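Local structure of restriction endonuclease EcoP15I, modification subunit (Escherichia coli, 4ZCF) at a contact of chain A with DNA. The protein methylates the N6 of one adenine in the asymmetric DNA site 5'-CAGCAG-3', working as a homodimer, and joins the Res subunit for restriction. Sequence-based numbering; all coordinates share one arbitrary frame.

A contact of chain A with DNA. Residues 123-126, 131, 418. With nucleotides of chain B.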
ATOM      1  N   ASP A 123      27.438  -9.456   1.172  1.00 33.74           N
ATOM      2  CA  ASP A 123      26.220  -9.821   0.457  1.00 32.46           C
ATOM      3  C   ASP A 123      25.381 -10.615   1.484  1.00 37.31           C
ATOM      4  O   ASP A 123      25.374 -11.853   1.472  1.00 39.27           O
ATOM      5  CB  ASP A 123      26.596 -10.660  -0.779  1.00 33.13           C
ATOM      6  CG  ASP A 123      25.470 -11.076  -1.687  1.00 38.59           C
ATOM      7  OD1 ASP A 123      24.407 -10.416  -1.663  1.00 40.58           O
ATOM      8  OD2 ASP A 123      25.666 -12.025  -2.470  1.00 42.03           O
ATOM      9  N   PRO A 124      24.739  -9.943   2.461  1.00 32.67           N
ATOM     10  CA  PRO A 124      23.990 -10.703   3.469  1.00 32.33           C
ATOM     11  C   PRO A 124      22.675 -11.261   2.888  1.00 36.89           C
ATOM     12  O   PRO A 124      22.298 -10.855   1.773  1.00 36.80           O
ATOM     13  CB  PRO A 124      23.776  -9.668   4.581  1.00 33.22           C
ATOM     14  CG  PRO A 124      23.695  -8.383   3.874  1.00 37.04           C
ATOM     15  CD  PRO A 124      24.576  -8.486   2.668  1.00 33.35           C
ATOM     16  N   PRO A 125      21.960 -12.192   3.568  1.00 32.40           N
ATOM     17  CA  PRO A 125      20.683 -12.661   2.989  1.00 31.73           C
ATOM     18  C   PRO A 125      19.733 -11.476   2.816  1.00 38.22           C
ATOM     19  O   PRO A 125      19.649 -10.609   3.694  1.00 38.25           O
ATOM     20  CB  PRO A 125      20.181 -13.694   4.004  1.00 33.02           C
ATOM     21  CG  PRO A 125      20.889 -13.369   5.278  1.00 37.42           C
ATOM     22  CD  PRO A 125      22.234 -12.836   4.872  1.00 33.02           C
ATOM     23  N   TYR A 126      19.094 -11.386   1.638  1.00 36.00           N
ATOM     24  CA  TYR A 126      18.182 -10.277   1.294  1.00 33.96           C
ATOM     25  C   TYR A 126      16.820 -10.405   1.995  1.00 39.89           C
ATOM     26  O   TYR A 126      16.097  -9.414   2.143  1.00 38.25           O
ATOM     27  CB  TYR A 126      17.970 -10.226  -0.226  1.00 32.04           C
ATOM     28  CG  TYR A 126      19.111  -9.680  -1.071  1.00 30.01           C
ATOM     29  CD1 TYR A 126      20.310  -9.275  -0.492  1.00 31.40           C
ATOM     30  CD2 TYR A 126      18.980  -9.553  -2.454  1.00 29.56           C
ATOM     31  CE1 TYR A 126      21.363  -8.795  -1.272  1.00 31.97           C
ATOM     32  CE2 TYR A 126      20.010  -9.029  -3.237  1.00 29.23           C
ATOM     33  CZ  TYR A 126      21.193  -8.647  -2.638  1.00 33.23           C
ATOM     34  OH  TYR A 126      22.212  -8.161  -3.404  1.00 37.18           O
ATOM     35  N   ASP A 131      14.621 -17.275  -0.120  1.00 39.59           N
ATOM     36  CA  ASP A 131      16.045 -17.578   0.058  1.00 38.56           C
ATOM     37  C   ASP A 131      16.286 -18.539   1.252  1.00 41.93           C
ATOM     38  O   ASP A 131      17.438 -18.786   1.633  1.00 42.05           O
ATOM     39  CB  ASP A 131      16.877 -16.283   0.185  1.00 39.42           C
ATOM     40  CG  ASP A 131      16.384 -15.300   1.228  1.00 43.57           C
ATOM     41  OD1 ASP A 131      15.471 -15.674   2.028  1.00 41.87           O
ATOM     42  OD2 ASP A 131      16.897 -14.156   1.249  1.00 45.08           O
ATOM     43  N   LYS A 418      27.458 -12.865  -6.888  1.00 41.08           N
ATOM     44  CA  LYS A 418      27.876 -11.526  -7.271  1.00 39.86           C
ATOM     45  C   LYS A 418      29.073 -11.612  -8.229  1.00 45.54           C
ATOM     46  O   LYS A 418      29.890 -12.523  -8.111  1.00 46.01           O
ATOM     47  CB  LYS A 418      28.285 -10.736  -6.022  1.00 41.18           C
ATOM     48  CG  LYS A 418      27.166 -10.524  -5.001  1.00 43.78           C
ATOM     49  CD  LYS A 418      26.421  -9.185  -5.224  1.00 39.41           C
ATOM     50  CE  LYS A 418      24.939  -9.325  -5.428  1.00 30.31           C
ATOM     51  NZ  LYS A 418      24.272 -10.072  -4.348  1.00 22.17           N
TER
ATOM     52  P    DA B   8      17.958 -11.083 -10.805  1.00 40.28           P
ATOM     53  OP1  DA B   8      16.968 -10.130 -10.234  1.00 40.40           O
ATOM     54  OP2  DA B   8      19.346 -10.592 -10.992  1.00 39.89           O
ATOM     55  O5'  DA B   8      18.017 -12.416  -9.918  1.00 39.33           O
ATOM     56  C5'  DA B   8      18.889 -12.472  -8.815  1.00 37.97           C
ATOM     57  C4'  DA B   8      18.187 -13.185  -7.691  1.00 37.71           C
ATOM     58  O4'  DA B   8      19.182 -13.428  -6.682  1.00 36.77           O
ATOM     59  C3'  DA B   8      17.098 -12.390  -6.991  1.00 39.58           C
ATOM     60  O3'  DA B   8      15.944 -13.223  -6.846  1.00 42.94           O
ATOM     61  C2'  DA B   8      17.697 -11.953  -5.649  1.00 37.11           C
ATOM     62  C1'  DA B   8      18.688 -13.085  -5.418  1.00 35.43           C
ATOM     63  N9   DA B   8      19.806 -12.782  -4.530  1.00 32.56           N
ATOM     64  C8   DA B   8      20.985 -12.188  -4.850  1.00 31.32           C
ATOM     65  N7   DA B   8      21.753 -11.975  -3.821  1.00 31.13           N
ATOM     66  C5   DA B   8      21.022 -12.470  -2.754  1.00 30.49           C
ATOM     67  C6   DA B   8      21.287 -12.554  -1.371  1.00 30.77           C
ATOM     68  N6   DA B   8      22.443 -12.122  -0.849  1.00 31.00           N
ATOM     69  N1   DA B   8      20.351 -13.113  -0.551  1.00 30.65           N
ATOM     70  C2   DA B   8      19.204 -13.552  -1.091  1.00 30.53           C
ATOM     71  N3   DA B   8      18.851 -13.523  -2.385  1.00 30.72           N
ATOM     72  C4   DA B   8      19.825 -12.991  -3.167  1.00 30.98           C
TER
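Asp123 and Pro124 grip the exocyclic amino group of DA8, an unpaired adenine held in the catalytic pocket as the flipped-out target base. They belong to the DPPY motif (Asp123-Pro124-Pro125-Tyr126), the catalytic signature of amino-methyltransferases. N6 donates to Asp123 OD1 at 2.7 Å, on the Hoogsteen side of the amino group, and to the main-chain Pro124 O at 2.9 Å on the Watson-Crick side. Neither acceptor is met in its own plane: N6 stands 61° out of the Asp123 carboxylate and is likewise well out of the Pro124 carbonyl plane. Two acceptors thus restrain the amino nitrogen that receives the methyl group. The backbone N of Tyr126 lies 3.1 Å from the ring nitrogen N1 of DA8 and can hydrogen-bond to it, so main-chain groups of Pro124 and Tyr126 meet the Watson-Crick edge, and the carboxylate takes the amino group from the Hoogsteen side.

Beneath the base, the Tyr126 ring lies almost parallel to the purine, its plane 3° from that of the six-membered ring, with C5 of DA8 over the phenol centre. Tyr126 CD1 reaches C6 of DA8 at 3.5 Å, and CE2 sits under the N7 side. Asp131 OD2 and CB approach C2 of DA8.

Lys418 links the two shells: NZ forms a salt bridge with Asp123 OD1 at 2.7 Å, reaching that oxygen from the carboxylate face opposite to N6, and its bond to N7 of DA8 is weak. The Lys418 chain, bent at chi2, chi3 and chi4, ends with NZ also donating to the phenol oxygen Tyr126 OH at 3.0 Å. An alanine in place of Tyr126 would probably strip the purine of its stacking surface and leave the Lys418 amine without its phenol partner, letting the base tilt. Asp123 extends toward both donors to OD1, Lys418 NZ and DA8 N6, with CG anti to its backbone N (chi1 -177°).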